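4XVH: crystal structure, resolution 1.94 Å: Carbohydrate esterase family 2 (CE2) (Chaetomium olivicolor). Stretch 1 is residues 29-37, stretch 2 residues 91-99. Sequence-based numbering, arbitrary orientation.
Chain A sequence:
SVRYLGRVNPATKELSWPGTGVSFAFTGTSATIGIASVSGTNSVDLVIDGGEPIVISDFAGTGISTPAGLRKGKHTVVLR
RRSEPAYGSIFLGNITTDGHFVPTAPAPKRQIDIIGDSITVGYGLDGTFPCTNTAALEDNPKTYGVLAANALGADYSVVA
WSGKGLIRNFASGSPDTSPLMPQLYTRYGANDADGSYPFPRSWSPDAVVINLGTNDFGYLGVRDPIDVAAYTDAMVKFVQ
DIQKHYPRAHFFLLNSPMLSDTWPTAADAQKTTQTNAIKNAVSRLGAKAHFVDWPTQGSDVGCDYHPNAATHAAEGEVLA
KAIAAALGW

Stretch 1, residues 29-37: TSATIGIAS
Stretch 2 (91-99) FLGNITTDG

A strand beginning at about Ala-31 runs antiparallel to one that enters from before Phe-91 and continues to Thr-97, their directions 138° apart and their axes 4.1 Å apart at closest approach; 690 Å² is buried between the stretches. Backbone hydrogen bonds set the register, and side chains add bonds at the Thr-29/Asp-98 end.

Before the strand, Thr-29 (phi/psi -113/-13, chi1 p) and Ser-30 (-159/149, chi1 t) offer their amides to one carboxylate. Asp-98 (-85/0, chi1 p) points toward them, with OD1 2.9 Å from Thr-29 N and 3.0 Å from Ser-30 N. Ser-30 O in turn accepts from Asp-98 N at 3.0 Å and from Thr-97 OG1 at 2.8 Å, with Thr-97 (-139/160) in the t rotamer.

Ala-31 (-139/149) faces Thr-97 in a non-hydrogen-bonded pair, CA to CA 4.1 Å; its methyl, CB 4.3 Å from Thr-97 CB, lies buried on the same face. Thr-32 (-129/127, chi1 m) and Thr-96 (-128/160, chi1 p) form the hydrogen-bonded pair: Thr-32 N to Thr-96 O 2.8 Å, Thr-96 N to Thr-32 O 2.9 Å. Their beta-branched side chains share the other face.

Ile-33 (-91/100, mt) returns to the face of Ala-31, opposite Ile-95 (-102/129, mt). Its CG2 lies 4.1 Å from Ile-95 CD1 and 3.9 Å from Leu-92 CD2, an apolar contact in which Ile-33 and Leu-92 (-78/148, mt) are buried.

Gly-34 (-61/151) donates N to Asn-94 O and accepts from Gly-93 N (-104/-138) at Gly-34 O, both 2.9 Å. An ideal CB on Gly-34 would lie 2.6 Å from Asn-94 O, so the bare backbone fits. Here a bulge shifts the register by one, pairing Ile-35 (-122/121, mt) with Leu-92, their side chains diverging.

A second bulge follows at the corner. Ala-36 (-74/-46) and Ser-37 (-162/159, chi1 p) both donate N to Phe-91 O, at 2.7 and 3.2 Å; Phe-91 N (-100/117, chi1 m, chi2 77°) returns a 2.8 Å bond to Ser-37 O.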

# COMPACT_ATOMS: atom_id res chain seq x y z
N THR A 29 27.50 17.60 -0.27
CA THR A 29 26.58 18.62 0.22
C THR A 29 25.20 18.51 -0.43
O THR A 29 24.23 19.10 0.05
CB THR A 29 27.14 20.02 -0.01
OG1 THR A 29 27.45 20.16 -1.39
CG2 THR A 29 28.42 20.21 0.79
N SER A 30 25.09 17.73 -1.50
CA SER A 30 23.84 17.68 -2.24
C SER A 30 23.70 16.42 -3.09
O SER A 30 24.69 15.88 -3.58
CB SER A 30 23.71 18.92 -3.13
OG SER A 30 22.51 18.87 -3.87
N ALA A 31 22.45 15.98 -3.26
CA ALA A 31 22.11 14.91 -4.21
C ALA A 31 20.82 15.27 -4.94
O ALA A 31 19.95 15.96 -4.40
CB ALA A 31 21.97 13.56 -3.48
N THR A 32 20.71 14.80 -6.18
CA THR A 32 19.49 15.05 -6.96
C THR A 32 18.95 13.75 -7.55
O THR A 32 19.68 12.99 -8.19
CB THR A 32 19.72 16.07 -8.10
OG1 THR A 32 20.27 17.28 -7.57
CG2 THR A 32 18.40 16.38 -8.80
N ILE A 33 17.67 13.50 -7.29
CA ILE A 33 16.97 12.38 -7.90
C ILE A 33 16.32 12.87 -9.17
O ILE A 33 15.30 13.52 -9.13
CB ILE A 33 15.91 11.80 -6.98
CG1 ILE A 33 16.53 11.43 -5.64
CG2 ILE A 33 15.25 10.59 -7.63
CD1 ILE A 33 15.52 11.21 -4.56
N GLY A 34 16.96 12.60 -10.31
CA GLY A 34 16.43 13.07 -11.57
C GLY A 34 15.04 12.50 -11.85
O GLY A 34 14.70 11.42 -11.41
N ILE A 35 14.24 13.25 -12.59
CA ILE A 35 12.92 12.80 -13.00
C ILE A 35 12.84 12.82 -14.51
O ILE A 35 13.03 13.86 -15.14
CB ILE A 35 11.82 13.68 -12.39
CG1 ILE A 35 11.77 13.45 -10.87
CG2 ILE A 35 10.46 13.40 -13.05
CD1 ILE A 35 10.63 14.13 -10.16
N ALA A 36 12.58 11.66 -15.09
CA ALA A 36 12.49 11.54 -16.53
C ALA A 36 11.18 12.16 -17.00
O ALA A 36 11.16 12.94 -17.94
CB ALA A 36 12.60 10.08 -16.95
N SER A 37 10.09 11.83 -16.32
CA SER A 37 8.81 12.41 -16.67
C SER A 37 7.85 12.25 -15.53
O SER A 37 8.01 11.37 -14.67
CB SER A 37 8.23 11.75 -17.93
OG SER A 37 7.64 10.49 -17.66
N PHE A 91 8.20 8.94 -13.38
CA PHE A 91 9.23 8.12 -14.02
C PHE A 91 10.61 8.66 -13.65
O PHE A 91 10.93 9.81 -13.99
CB PHE A 91 9.04 8.08 -15.54
CG PHE A 91 7.81 7.31 -15.98
CD1 PHE A 91 6.54 7.87 -15.89
CD2 PHE A 91 7.94 6.04 -16.53
CE1 PHE A 91 5.41 7.15 -16.32
CE2 PHE A 91 6.82 5.32 -16.97
CZ PHE A 91 5.56 5.88 -16.87
N LEU A 92 11.41 7.86 -12.95
CA LEU A 92 12.70 8.31 -12.44
C LEU A 92 13.75 8.35 -13.54
O LEU A 92 13.72 7.53 -14.46
CB LEU A 92 13.18 7.43 -11.29
CG LEU A 92 12.39 7.57 -9.97
CD1 LEU A 92 13.09 6.83 -8.87
CD2 LEU A 92 12.27 9.03 -9.60
N GLY A 93 14.67 9.31 -13.42
CA GLY A 93 15.85 9.39 -14.27
C GLY A 93 17.09 8.92 -13.52
O GLY A 93 17.04 7.91 -12.79
N ASN A 94 18.20 9.63 -13.68
CA ASN A 94 19.41 9.27 -12.95
C ASN A 94 19.60 10.05 -11.65
O ASN A 94 19.16 11.19 -11.51
CB ASN A 94 20.61 9.45 -13.85
CG ASN A 94 20.61 8.45 -14.99
OD1 ASN A 94 20.29 7.28 -14.81
ND2 ASN A 94 21.02 8.92 -16.18
N ILE A 95 20.26 9.41 -10.69
CA ILE A 95 20.53 10.02 -9.40
C ILE A 95 21.97 10.48 -9.35
O ILE A 95 22.87 9.71 -9.66
CB ILE A 95 20.24 9.05 -8.27
CG1 ILE A 95 18.79 8.56 -8.40
CG2 ILE A 95 20.54 9.73 -6.92
CD1 ILE A 95 18.25 7.77 -7.23
N THR A 96 22.17 11.74 -8.95
CA THR A 96 23.51 12.33 -8.96
C THR A 96 23.82 12.95 -7.60
O THR A 96 22.93 13.21 -6.83
CB THR A 96 23.64 13.40 -10.05
OG1 THR A 96 22.66 14.42 -9.82
CG2 THR A 96 23.44 12.81 -11.43
N THR A 97 25.11 13.16 -7.33
CA THR A 97 25.53 13.88 -6.13
C THR A 97 26.68 14.80 -6.47
O THR A 97 27.34 14.61 -7.49
CB THR A 97 25.98 12.93 -5.00
OG1 THR A 97 26.45 13.70 -3.90
CG2 THR A 97 27.10 12.01 -5.45
N ASP A 98 26.92 15.80 -5.64
CA ASP A 98 28.08 16.67 -5.83
C ASP A 98 29.35 16.08 -5.20
O ASP A 98 30.41 16.67 -5.27
CB ASP A 98 27.81 18.06 -5.28
CG ASP A 98 27.74 18.10 -3.76
OD1 ASP A 98 27.50 17.07 -3.11
OD2 ASP A 98 27.89 19.21 -3.21
N GLY A 99 29.22 14.91 -4.58
CA GLY A 99 30.37 14.22 -4.01
C GLY A 99 30.40 12.81 -4.57
O GLY A 99 30.59 12.64 -5.78